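PDB 4NOH: lipoprotein, putative, which is of unknown function but belongs to an uncharacterised lipoprotein family and may bind lipid. Local coordinates for residues A[46-49]-A[50-53]. Sequence-based numbering, arbitrary orientation.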
loop_
_atom_site.group_PDB
_atom_site.type_symbol
_atom_site.label_atom_id
_atom_site.label_comp_id
_atom_site.label_asym_id
_atom_site.label_seq_id
_atom_site.Cartn_x
_atom_site.Cartn_y
_atom_site.Cartn_z
ATOM N N ILE A 46 3.579 3.755 -6.143
ATOM C CA ILE A 46 4.854 3.168 -6.574
ATOM C C ILE A 46 5.770 2.903 -5.380
ATOM O O ILE A 46 6.021 3.788 -4.554
ATOM C CB ILE A 46 5.591 4.115 -7.543
ATOM C CG1 ILE A 46 4.664 4.620 -8.671
ATOM C CG2 ILE A 46 6.808 3.413 -8.148
ATOM C CD1 ILE A 46 5.150 5.864 -9.394
HETATM N N MSE A 47 6.277 1.694 -5.279
HETATM C CA MSE A 47 7.228 1.431 -4.231
HETATM C C MSE A 47 8.421 0.767 -4.835
HETATM O O MSE A 47 8.440 0.397 -6.015
HETATM C CB MSE A 47 6.631 0.607 -3.102
HETATM C CG MSE A 47 6.229 -0.802 -3.478
HETATM SE SE MSE A 47 4.890 -1.533 -2.206
HETATM C CE MSE A 47 3.248 -1.167 -3.198
ATOM N N ASN A 48 9.466 0.688 -4.038
ATOM C CA ASN A 48 10.647 0.002 -4.470
ATOM C C ASN A 48 10.575 -1.469 -4.047
ATOM O O ASN A 48 9.743 -1.883 -3.225
ATOM C CB ASN A 48 11.963 0.681 -4.059
ATOM C CG ASN A 48 12.230 0.693 -2.564
ATOM O OD1 ASN A 48 11.688 -0.076 -1.782
ATOM N ND2 ASN A 48 13.148 1.553 -2.167
ATOM N N LYS A 49 11.477 -2.265 -4.628
ATOM C CA LYS A 49 11.521 -3.708 -4.369
ATOM C C LYS A 49 11.713 -4.014 -2.883
ATOM O O LYS A 49 11.049 -4.883 -2.322
ATOM C CB LYS A 49 12.640 -4.349 -5.177
ATOM C CG LYS A 49 12.754 -5.840 -4.955
ATOM C CD LYS A 49 13.910 -6.435 -5.717
ATOM C CE LYS A 49 14.062 -7.895 -5.347
ATOM N NZ LYS A 49 15.201 -8.518 -6.045
ATOM N N THR A 50 12.615 -3.297 -2.240
ATOM C CA THR A 50 12.902 -3.555 -0.852
ATOM C C THR A 50 11.643 -3.380 -0.002
ATOM O O THR A 50 11.348 -4.189 0.866
ATOM C CB THR A 50 14.078 -2.692 -0.388
ATOM O OG1 THR A 50 15.272 -3.164 -1.026
ATOM C CG2 THR A 50 14.279 -2.790 1.081
ATOM N N THR A 51 10.897 -2.329 -0.272
ATOM C CA THR A 51 9.683 -2.038 0.461
ATOM C C THR A 51 8.617 -3.066 0.170
ATOM O O THR A 51 7.943 -3.576 1.091
ATOM C CB THR A 51 9.171 -0.639 0.115
ATOM O OG1 THR A 51 10.126 0.341 0.577
ATOM C CG2 THR A 51 7.797 -0.355 0.744
ATOM N N ALA A 52 8.427 -3.378 -1.106
ATOM C CA ALA A 52 7.405 -4.362 -1.456
ATOM C C ALA A 52 7.674 -5.740 -0.849
ATOM O O ALA A 52 6.754 -6.432 -0.405
ATOM C CB ALA A 52 7.190 -4.428 -2.980
ATOM N N GLU A 53 8.946 -6.125 -0.782
ATOM C CA GLU A 53 9.314 -7.392 -0.142
ATOM C C GLU A 53 8.888 -7.362 1.319
ATOM O O GLU A 53 8.391 -8.350 1.872
ATOM C CB GLU A 53 10.813 -7.637 -0.234
ATOM C CG GLU A 53 11.294 -8.075 -1.607
ATOM C CD GLU A 53 12.802 -8.343 -1.656
ATOM O OE1 GLU A 53 13.594 -7.695 -0.909
ATOM O OE2 GLU A 53 13.218 -9.207 -2.450
#
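N48 points its side-chain oxygen OD1 at the first turn of the helix, taking two donors from a single residue, T51. The T51 backbone N reaches N48 OD1 at 2.8 Å, approaching almost head-on to the side-chain carbonyl. T51 OG1 gives its proton to the same N48 OD1 over 2.9 Å, but comes from above the amide plane, 37° out of it. The two side chains stand roughly perpendicular, and the double grip should hold the N48 amide against rotation. Its chi1 of 67° tucks CG between the backbone N and the carbonyl carbon, which brings OD1 to the T51 N-H. This is a classic asparagine N-cap, placed exactly where strand 42-48 of the large mixed sheet passes into helix 49-57. The helical bonding starts at once: A52 N donates to N48 O at 2.9 Å and E53 N to K49 O. On the buried side, in one of its two modelled conformers M47, a selenomethionine, brings SE to 3.8 Å from A52 CB, and V121 of strand 118-122 touches both side chains. On the more open side, K49 runs out fully extended and E53 slants across it, with OE2 3.3 Å from K49 CE. K49 NZ lies 4.2 Å from that E53 oxygen, beyond a salt bridge, though the opposite charges probably still attract. T50 points its hydroxyl elsewhere, to a hydrogen bond with D124 of helix 124-128.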